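Local atomic coordinates of flavin reductase domain protein, FMN-binding (Shewanella baltica, PDB entry 3HMZ), a protein that binds flavin mononucleotide and probably works as an NAD(P)-linked oxidoreductase of the flavin reductase type. Residues A[12-22]-A[154-164]; A[25-33]-A[84-93]. All coordinates share one frame; numbering follows the deposited sequence. Where two conformers were deposited one is given.

Interaction 1: A[12-22]-A[154-164]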
loop_
_atom_site.group_PDB
_atom_site.type_symbol
_atom_site.label_atom_id
_atom_site.label_comp_id
_atom_site.label_asym_id
_atom_site.label_seq_id
_atom_site.Cartn_x
_atom_site.Cartn_y
_atom_site.Cartn_z
ATOM N N ASN A 12 -0.367 -25.123 -8.732
ATOM C CA ASN A 12 -1.369 -24.223 -8.188
ATOM C C ASN A 12 -2.497 -24.095 -9.209
ATOM O O ASN A 12 -2.255 -24.089 -10.429
ATOM C CB ASN A 12 -0.763 -22.846 -7.835
ATOM C CG ASN A 12 0.251 -22.917 -6.685
ATOM O OD1 ASN A 12 0.140 -23.775 -5.799
ATOM N ND2 ASN A 12 1.238 -22.010 -6.691
ATOM N N ASN A 13 -3.722 -24.076 -8.705
ATOM C CA ASN A 13 -4.898 -23.899 -9.541
ATOM C C ASN A 13 -5.144 -22.391 -9.708
ATOM O O ASN A 13 -5.442 -21.720 -8.728
ATOM C CB ASN A 13 -6.086 -24.521 -8.834
ATOM C CG ASN A 13 -7.340 -24.431 -9.632
ATOM O OD1 ASN A 13 -8.308 -23.775 -9.221
ATOM N ND2 ASN A 13 -7.333 -25.064 -10.819
ATOM N N ILE A 14 -5.027 -21.897 -10.925
ATOM C CA ILE A 14 -5.229 -20.472 -11.266
ATOM C C ILE A 14 -6.641 -20.275 -11.796
ATOM O O ILE A 14 -7.097 -21.042 -12.669
ATOM C CB ILE A 14 -4.258 -19.992 -12.372
ATOM C CG1 ILE A 14 -2.807 -20.089 -11.896
ATOM C CG2 ILE A 14 -4.571 -18.534 -12.803
ATOM C CD1 ILE A 14 -1.761 -19.687 -12.931
ATOM N N ALA A 15 -7.328 -19.254 -11.291
ATOM C CA ALA A 15 -8.643 -18.869 -11.770
ATOM C C ALA A 15 -8.616 -17.381 -12.055
ATOM O O ALA A 15 -7.854 -16.626 -11.427
ATOM C CB ALA A 15 -9.722 -19.179 -10.715
ATOM N N ALA A 16 -9.463 -16.950 -12.981
ATOM C CA ALA A 16 -9.714 -15.533 -13.170
ATOM C C ALA A 16 -10.387 -14.969 -11.893
ATOM O O ALA A 16 -11.130 -15.653 -11.193
ATOM C CB ALA A 16 -10.662 -15.258 -14.364
ATOM N N VAL A 17 -10.078 -13.716 -11.647
ATOM C CA VAL A 17 -10.676 -12.919 -10.579
ATOM C C VAL A 17 -11.567 -11.926 -11.313
ATOM O O VAL A 17 -11.084 -11.146 -12.135
ATOM C CB VAL A 17 -9.632 -12.178 -9.733
ATOM C CG1 VAL A 17 -10.271 -11.158 -8.754
ATOM C CG2 VAL A 17 -8.747 -13.198 -8.975
ATOM N N GLU A 18 -12.859 -11.962 -10.982
ATOM C CA GLU A 18 -13.825 -11.003 -11.531
ATOM C C GLU A 18 -13.170 -9.615 -11.515
ATOM O O GLU A 18 -12.670 -9.183 -10.471
ATOM C CB GLU A 18 -15.082 -11.047 -10.599
ATOM C CG GLU A 18 -16.113 -10.119 -10.936
ATOM C CD GLU A 18 -17.238 -10.066 -9.935
ATOM O OE1 GLU A 18 -17.313 -10.791 -8.883
ATOM O OE2 GLU A 18 -18.042 -9.202 -10.218
ATOM N N LEU A 19 -13.166 -8.911 -12.651
ATOM C CA LEU A 19 -12.424 -7.657 -12.764
ATOM C C LEU A 19 -12.819 -6.617 -11.705
ATOM O O LEU A 19 -11.946 -5.963 -11.146
ATOM C CB LEU A 19 -12.495 -7.100 -14.184
ATOM C CG LEU A 19 -11.388 -6.193 -14.654
ATOM C CD1 LEU A 19 -9.997 -6.838 -14.494
ATOM C CD2 LEU A 19 -11.677 -5.765 -16.098
ATOM N N ALA A 20 -14.111 -6.567 -11.368
ATOM C CA ALA A 20 -14.643 -5.681 -10.334
ATOM C C ALA A 20 -14.118 -5.971 -8.919
ATOM O O ALA A 20 -14.342 -5.158 -8.012
ATOM C CB ALA A 20 -16.187 -5.779 -10.314
ATOM N N LYS A 21 -13.516 -7.150 -8.697
ATOM C CA LYS A 21 -12.903 -7.499 -7.398
ATOM C C LYS A 21 -11.393 -7.496 -7.429
ATOM O O LYS A 21 -10.774 -7.756 -6.373
ATOM C CB LYS A 21 -13.395 -8.865 -6.931
ATOM C CG LYS A 21 -14.906 -8.877 -6.773
ATOM C CD LYS A 21 -15.385 -9.639 -5.642
ATOM C CE LYS A 21 -16.918 -9.624 -5.500
ATOM N NZ LYS A 21 -17.552 -8.265 -5.327
ATOM N N ALA A 22 -10.789 -7.230 -8.599
ATOM C CA ALA A 22 -9.332 -7.247 -8.744
ATOM C C ALA A 22 -8.602 -6.356 -7.727
ATOM O O ALA A 22 -7.516 -6.692 -7.266
ATOM C CB ALA A 22 -8.899 -6.855 -10.207
ATOM N N VAL A 154 -6.229 -1.888 -14.972
ATOM C CA VAL A 154 -6.070 -3.349 -14.809
ATOM C C VAL A 154 -7.073 -3.947 -15.805
ATOM O O VAL A 154 -8.300 -3.679 -15.733
ATOM C CB VAL A 154 -6.362 -3.787 -13.384
ATOM C CG1 VAL A 154 -6.409 -5.313 -13.310
ATOM C CG2 VAL A 154 -5.314 -3.183 -12.431
ATOM N N ILE A 155 -6.550 -4.701 -16.767
ATOM C CA ILE A 155 -7.341 -5.318 -17.832
ATOM C C ILE A 155 -7.599 -6.802 -17.678
ATOM O O ILE A 155 -8.337 -7.390 -18.469
ATOM C CB ILE A 155 -6.718 -4.998 -19.245
ATOM C CG1 ILE A 155 -5.327 -5.619 -19.410
ATOM C CG2 ILE A 155 -6.668 -3.446 -19.439
ATOM C CD1 ILE A 155 -4.700 -5.433 -20.831
ATOM N N GLY A 156 -6.953 -7.426 -16.691
ATOM C CA GLY A 156 -7.151 -8.816 -16.411
ATOM C C GLY A 156 -6.566 -9.120 -15.047
ATOM O O GLY A 156 -5.603 -8.449 -14.638
ATOM N N ALA A 157 -7.166 -10.085 -14.341
ATOM C CA ALA A 157 -6.705 -10.462 -13.010
ATOM C C ALA A 157 -6.939 -11.934 -12.788
ATOM O O ALA A 157 -7.958 -12.488 -13.252
ATOM C CB ALA A 157 -7.401 -9.610 -11.959
ATOM N N TRP A 158 -5.996 -12.584 -12.091
ATOM C CA TRP A 158 -6.042 -14.024 -11.825
ATOM C C TRP A 158 -5.393 -14.284 -10.480
ATOM O O TRP A 158 -4.591 -13.487 -10.011
ATOM C CB TRP A 158 -5.273 -14.826 -12.911
ATOM C CG TRP A 158 -5.670 -14.492 -14.309
ATOM C CD1 TRP A 158 -6.602 -15.142 -15.070
ATOM C CD2 TRP A 158 -5.218 -13.388 -15.098
ATOM N NE1 TRP A 158 -6.716 -14.565 -16.300
ATOM C CE2 TRP A 158 -5.871 -13.484 -16.360
ATOM C CE3 TRP A 158 -4.295 -12.363 -14.897
ATOM C CZ2 TRP A 158 -5.634 -12.563 -17.394
ATOM C CZ3 TRP A 158 -4.043 -11.464 -15.942
ATOM C CH2 TRP A 158 -4.727 -11.569 -17.174
ATOM N N ALA A 159 -5.723 -15.402 -9.864
ATOM C CA ALA A 159 -5.111 -15.786 -8.617
ATOM C C ALA A 159 -5.145 -17.271 -8.367
ATOM O O ALA A 159 -6.003 -17.993 -8.895
ATOM C CB ALA A 159 -5.791 -15.010 -7.427
ATOM N N ASP A 160 -4.220 -17.697 -7.514
ATOM C CA ASP A 160 -4.153 -19.074 -7.008
ATOM C C ASP A 160 -5.345 -19.273 -6.082
ATOM O O ASP A 160 -5.408 -18.652 -5.012
ATOM C CB ASP A 160 -2.807 -19.235 -6.290
ATOM C CG ASP A 160 -2.630 -20.526 -5.602
ATOM O OD1 ASP A 160 -3.569 -21.325 -5.464
ATOM O OD2 ASP A 160 -1.468 -20.715 -5.167
ATOM N N THR A 161 -6.229 -20.198 -6.452
ATOM C CA THR A 161 -7.449 -20.401 -5.697
ATOM C C THR A 161 -7.251 -20.949 -4.297
ATOM O O THR A 161 -8.179 -20.892 -3.507
ATOM C CB THR A 161 -8.433 -21.308 -6.435
ATOM O OG1 THR A 161 -7.837 -22.589 -6.671
ATOM C CG2 THR A 161 -8.885 -20.659 -7.785
ATOM N N GLN A 162 -6.091 -21.519 -3.999
ATOM C CA GLN A 162 -5.837 -21.928 -2.605
ATOM C C GLN A 162 -5.678 -20.723 -1.659
ATOM O O GLN A 162 -5.952 -20.854 -0.446
ATOM C CB GLN A 162 -4.590 -22.768 -2.504
ATOM C CG GLN A 162 -4.483 -23.441 -1.142
ATOM C CD GLN A 162 -3.374 -24.442 -1.066
ATOM O OE1 GLN A 162 -2.302 -24.256 -1.646
ATOM N NE2 GLN A 162 -3.626 -25.542 -0.297
ATOM N N VAL A 163 -5.267 -19.573 -2.209
ATOM C CA VAL A 163 -5.052 -18.428 -1.318
ATOM C C VAL A 163 -6.001 -17.265 -1.576
ATOM O O VAL A 163 -6.254 -16.523 -0.668
ATOM C CB VAL A 163 -3.581 -18.043 -1.284
ATOM C CG1 VAL A 163 -3.176 -17.499 -2.618
ATOM C CG2 VAL A 163 -3.284 -17.075 -0.167
ATOM N N PHE A 164 -6.590 -17.144 -2.779
ATOM C CA PHE A 164 -7.597 -16.130 -3.058
ATOM C C PHE A 164 -8.653 -16.771 -3.934
ATOM O O PHE A 164 -8.349 -17.332 -4.993
ATOM C CB PHE A 164 -6.991 -14.926 -3.769
ATOM C CG PHE A 164 -7.960 -13.788 -3.979
ATOM C CD1 PHE A 164 -8.813 -13.757 -5.073
ATOM C CD2 PHE A 164 -8.025 -12.748 -3.079
ATOM C CE1 PHE A 164 -9.692 -12.689 -5.253
ATOM C CE2 PHE A 164 -8.866 -11.688 -3.253
ATOM C CZ PHE A 164 -9.709 -11.647 -4.340
HETATM O O HOH W 1 -3.873 -24.003 -5.822
HETATM O O HOH W 2 -10.506 -10.547 -14.731
#

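Interaction 2: A[25-33]-A[84-93]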
loop_
_atom_site.group_PDB
_atom_site.type_symbol
_atom_site.label_atom_id
_atom_site.label_comp_id
_atom_site.label_asym_id
_atom_site.label_seq_id
_atom_site.Cartn_x
_atom_site.Cartn_y
_atom_site.Cartn_z
ATOM N N LEU A 25 -6.979 -7.777 -4.529
ATOM C CA LEU A 25 -5.704 -8.456 -4.591
ATOM C C LEU A 25 -4.582 -7.589 -3.981
ATOM O O LEU A 25 -3.534 -8.114 -3.597
ATOM C CB LEU A 25 -5.360 -8.834 -6.043
ATOM C CG LEU A 25 -6.355 -9.817 -6.678
ATOM C CD1 LEU A 25 -6.106 -9.979 -8.197
ATOM C CD2 LEU A 25 -6.358 -11.189 -5.977
ATOM N N LEU A 26 -4.762 -6.259 -3.977
ATOM C CA LEU A 26 -3.755 -5.341 -3.482
ATOM C C LEU A 26 -4.189 -4.565 -2.245
ATOM O O LEU A 26 -3.440 -3.721 -1.775
ATOM C CB LEU A 26 -3.379 -4.336 -4.576
ATOM C CG LEU A 26 -2.840 -4.921 -5.869
ATOM C CD1 LEU A 26 -2.536 -3.830 -6.876
ATOM C CD2 LEU A 26 -1.604 -5.815 -5.624
ATOM N N ASN A 27 -5.415 -4.791 -1.764
ATOM C CA ASN A 27 -5.994 -3.907 -0.744
ATOM C C ASN A 27 -5.250 -3.892 0.585
ATOM O O ASN A 27 -5.178 -2.849 1.238
ATOM C CB ASN A 27 -7.476 -4.206 -0.558
ATOM C CG ASN A 27 -8.342 -2.982 -0.656
ATOM O OD1 ASN A 27 -8.012 -2.040 -1.346
ATOM N ND2 ASN A 27 -9.497 -3.035 -0.026
ATOM N N HIS A 28 -4.657 -5.041 0.921
ATOM C CA HIS A 28 -3.879 -5.200 2.129
ATOM C C HIS A 28 -2.435 -4.646 2.018
ATOM O O HIS A 28 -1.648 -4.768 2.956
ATOM C CB HIS A 28 -3.886 -6.649 2.588
ATOM C CG HIS A 28 -3.266 -7.593 1.622
ATOM N ND1 HIS A 28 -3.711 -7.738 0.321
ATOM C CD2 HIS A 28 -2.293 -8.508 1.799
ATOM C CE1 HIS A 28 -2.982 -8.665 -0.278
ATOM N NE2 HIS A 28 -2.105 -9.144 0.596
ATOM N N GLY A 29 -2.107 -4.023 0.872
ATOM C CA GLY A 29 -0.850 -3.351 0.655
ATOM C C GLY A 29 0.408 -4.220 0.549
ATOM O O GLY A 29 1.474 -3.832 1.034
ATOM N N PRO A 30 0.324 -5.348 -0.162
ATOM C CA PRO A 30 1.529 -6.155 -0.298
ATOM C C PRO A 30 2.593 -5.483 -1.173
ATOM O O PRO A 30 2.276 -4.699 -2.061
ATOM C CB PRO A 30 1.019 -7.399 -1.043
ATOM C CG PRO A 30 -0.127 -6.873 -1.909
ATOM C CD PRO A 30 -0.774 -5.868 -0.998
ATOM N N THR A 31 3.832 -5.874 -0.941
ATOM C CA THR A 31 4.922 -5.584 -1.848
ATOM C C THR A 31 4.688 -6.514 -3.049
ATOM O O THR A 31 4.269 -7.659 -2.885
ATOM C CB THR A 31 6.254 -5.821 -1.154
ATOM O OG1 THR A 31 6.383 -4.822 -0.132
ATOM C CG2 THR A 31 7.389 -5.738 -2.110
ATOM N N VAL A 32 4.898 -5.977 -4.252
ATOM C CA VAL A 32 4.640 -6.692 -5.476
ATOM C C VAL A 32 5.872 -6.882 -6.316
ATOM O O VAL A 32 6.932 -6.312 -6.017
ATOM C CB VAL A 32 3.556 -5.969 -6.323
ATOM C CG1 VAL A 32 2.286 -5.735 -5.487
ATOM C CG2 VAL A 32 4.052 -4.614 -6.852
ATOM N N LEU A 33 5.732 -7.723 -7.336
ATOM C CA LEU A 33 6.734 -7.797 -8.415
ATOM C C LEU A 33 6.110 -7.124 -9.637
ATOM O O LEU A 33 4.954 -7.353 -9.966
ATOM C CB LEU A 33 7.155 -9.228 -8.747
ATOM C CG LEU A 33 7.530 -10.092 -7.563
ATOM C CD1 LEU A 33 7.839 -11.501 -8.086
ATOM C CD2 LEU A 33 8.654 -9.522 -6.725
ATOM N N VAL A 84 1.638 -10.585 -6.907
ATOM C CA VAL A 84 1.812 -10.658 -5.465
ATOM C C VAL A 84 2.679 -11.849 -5.106
ATOM O O VAL A 84 2.214 -12.993 -5.207
ATOM C CB VAL A 84 0.429 -10.743 -4.766
ATOM C CG1 VAL A 84 0.604 -10.760 -3.268
ATOM C CG2 VAL A 84 -0.490 -9.534 -5.160
ATOM N N PRO A 85 3.919 -11.613 -4.672
ATOM C CA PRO A 85 4.779 -12.719 -4.291
ATOM C C PRO A 85 4.366 -13.298 -2.923
ATOM O O PRO A 85 3.585 -12.696 -2.171
ATOM C CB PRO A 85 6.174 -12.085 -4.261
ATOM C CG PRO A 85 5.908 -10.707 -3.856
ATOM C CD PRO A 85 4.648 -10.348 -4.609
ATOM N N THR A 86 4.910 -14.471 -2.661
ATOM C CA THR A 86 4.662 -15.212 -1.441
ATOM C C THR A 86 5.897 -15.211 -0.550
ATOM O O THR A 86 7.002 -14.910 -0.995
ATOM C CB THR A 86 4.346 -16.664 -1.759
ATOM O OG1 THR A 86 5.525 -17.254 -2.303
ATOM C CG2 THR A 86 3.138 -16.789 -2.676
ATOM N N VAL A 87 5.694 -15.617 0.700
ATOM C CA VAL A 87 6.806 -15.824 1.653
ATOM C C VAL A 87 7.841 -16.798 1.072
ATOM O O VAL A 87 9.032 -16.603 1.255
ATOM C CB VAL A 87 6.285 -16.278 3.020
ATOM C CG1 VAL A 87 7.419 -16.909 3.865
ATOM C CG2 VAL A 87 5.630 -15.109 3.728
ATOM N N ALA A 88 7.384 -17.821 0.327
ATOM C CA ALA A 88 8.298 -18.768 -0.367
ATOM C C ALA A 88 9.240 -18.057 -1.335
ATOM O O ALA A 88 10.342 -18.547 -1.598
ATOM C CB ALA A 88 7.530 -19.841 -1.109
ATOM N N GLN A 89 8.791 -16.909 -1.862
ATOM C CA GLN A 89 9.539 -16.070 -2.786
ATOM C C GLN A 89 10.268 -14.914 -2.107
ATOM O O GLN A 89 10.641 -13.933 -2.761
ATOM C CB GLN A 89 8.585 -15.544 -3.853
ATOM C CG GLN A 89 7.983 -16.649 -4.711
ATOM C CD GLN A 89 6.932 -16.099 -5.648
ATOM O OE1 GLN A 89 6.014 -15.426 -5.217
ATOM N NE2 GLN A 89 7.036 -16.433 -6.936
ATOM N N LEU A 90 10.564 -15.068 -0.804
ATOM C CA LEU A 90 11.288 -14.033 -0.056
ATOM C C LEU A 90 12.637 -13.669 -0.733
ATOM O O LEU A 90 12.904 -12.496 -1.019
ATOM C CB LEU A 90 11.588 -14.516 1.372
ATOM C CG LEU A 90 12.475 -13.648 2.251
ATOM C CD1 LEU A 90 11.839 -12.320 2.486
ATOM C CD2 LEU A 90 12.703 -14.388 3.561
ATOM N N GLN A 91 13.447 -14.683 -1.047
ATOM C CA GLN A 91 14.772 -14.416 -1.643
ATOM C C GLN A 91 14.610 -13.842 -3.043
ATOM O O GLN A 91 15.282 -12.875 -3.394
ATOM C CB GLN A 91 15.680 -15.656 -1.723
ATOM C CG GLN A 91 15.824 -16.514 -0.496
ATOM C CD GLN A 91 16.048 -15.800 0.809
ATOM O OE1 GLN A 91 16.762 -14.812 0.872
ATOM N NE2 GLN A 91 15.509 -16.379 1.905
ATOM N N LEU A 92 13.705 -14.415 -3.836
ATOM C CA LEU A 92 13.438 -13.936 -5.187
ATOM C C LEU A 92 13.067 -12.456 -5.177
ATOM O O LEU A 92 13.576 -11.649 -5.974
ATOM C CB LEU A 92 12.321 -14.743 -5.849
ATOM C CG LEU A 92 11.879 -14.444 -7.289
ATOM C CD1 LEU A 92 11.164 -15.662 -7.946
ATOM C CD2 LEU A 92 10.965 -13.232 -7.385
ATOM N N THR A 93 12.188 -12.105 -4.233
ATOM C CA THR A 93 11.675 -10.721 -4.162
ATOM C C THR A 93 12.783 -9.737 -3.832
ATOM O O THR A 93 12.957 -8.716 -4.510
ATOM C CB THR A 93 10.516 -10.629 -3.181
ATOM O OG1 THR A 93 9.465 -11.512 -3.611
ATOM C CG2 THR A 93 9.979 -9.202 -3.066
HETATM O O HOH W 3 3.499 -10.007 -1.410
#

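Interaction 1: A[12-22]-A[154-164]
Val17 packs against Ala157, Ala159 and Phe164 with both of its methyls in use. CG1, anti to the backbone N (chi1 171°), meets Phe164 CE1 at 3.9 Å, while CG2 rests 3.8 Å from Ala159 CB, and the Phe164 side chain crosses the valine at about a right angle. Ala22 carries this apolar row onward by setting its CB against Ala157 CB, and Leu19 drops CD1 onto the backbone of 154-156.

The backbones are joined as a short antiparallel pair. Ala15 and Ala159 form the hydrogen-bonded pair, exchanging two N-H...O bonds, and the ends are tied by Val17 N to Ala157 O and by Thr161 N to Asn13 O, both nearly straight. Where the strand gives way to a turn, Thr161 adds a side-chain bond: with chi1 at 60°, OG1 sits between the backbone N and the carbonyl carbon and donates to a lone pair of Asn13 OD1 at 2.9 Å, in the amide plane. The same rotation presses Thr161 CG2 to 3.4 Å from Ala15 CB, a tight fit.

Asp160 turns its carboxylate to Asn12, the two planes 29° apart, but Lys178 is what unites them, salt-bridged to Asp160 OD2 and hydrogen-bonded to Asn12 OD1. Asp160 OD1 accepts from Gln162 N, closing an Asx turn, and from a water that also takes the Asn13 N-H. Ile14, on the sheet face opposite Ala15 and Ala159, brings CG2 to 3.8 Å from Trp158 CB.

Strand 14-16 thus pairs with the end of strand 149-160, which is also bonded to strand 131-138, consistent with the split-barrel fold of this family; Ile14 reaches Trp132 there, Trp158 meets Phe125, and Leu19 touches Pro58 at the start of strand 58-63.

Interaction 2: A[25-33]-A[84-93]
Leu33 meets three residues of 84-93 with the end of its side chain. CD1 abuts Leu92 CD2 at 3.6 Å, CD2 lies against Thr93, 3.8 Å from its OG1, and CG sits 4.1 Å from Pro85 CB. Its first torsion, chi1 -49°, leaves CG anti to the carbonyl carbon and carries the isobutyl group between the proline ring and the first turn of helix 90-96. On the same tight side Pro85 CD approaches Thr31 O at 3.2 Å. With an alanine in place of Leu33, CG and both methyls are gone, which is likely to open a gap between Pro85, Leu92 and Thr93 and leave the first turn of the helix with less to pack on.

Thr93 is fixed from within its own segment: OG1 donates to Gln89 O, which also receives Thr93 N. Gln89, at the N-cap position, has OE1 accepting the Thr86 N-H in the amide plane, at 2.9 Å.

Toward Leu25 the fit is slacker. Val84 spreads its methyls, CG1 to Pro30 CB at 4.1 Å and CG2 to Leu26 CD2 at 3.9 Å, and Leu25 O, near Val84 CG2, has no polar partner in the model. No direct hydrogen bond spans the two segments; one water lies between Thr31 O and Pro85 O, and none of the touching residues is solvent-exposed.

The contact seats helix 90-96 on strand 32-38 of the barrel, which runs between strands 41-55 and 79-84, with Val32 bonded to Ala47 and Leu33 to Gln83. Thr93 also touches Phe189 of strand 188-197, and the turn at Asn27 is held by Trp49 and Ile184 of the second subunit.

How the interactions relate
Leu25 is where the two contacts meet. Its CD2 is 3.6 Å from Phe164 CG and its CD1 4.0 Å from Ala157 CB, joining the 25-33 segment to the apolar side of interaction 1. The centres are 15 Å apart, and in sequence both segments of interaction 2 fall between the two segments of interaction 1; both reach the same antiparallel sheet. They differ in their relation to the flavin. Interaction 1 lies away from the FMN site, whereas in interaction 2 the side chain of Thr31 comes within about 4 Å of FMN, and the FMN-binding residues Ala48 and Ala46 lie about 4 Å from the side chains of Thr31 and Thr93 respectively, nearest atoms.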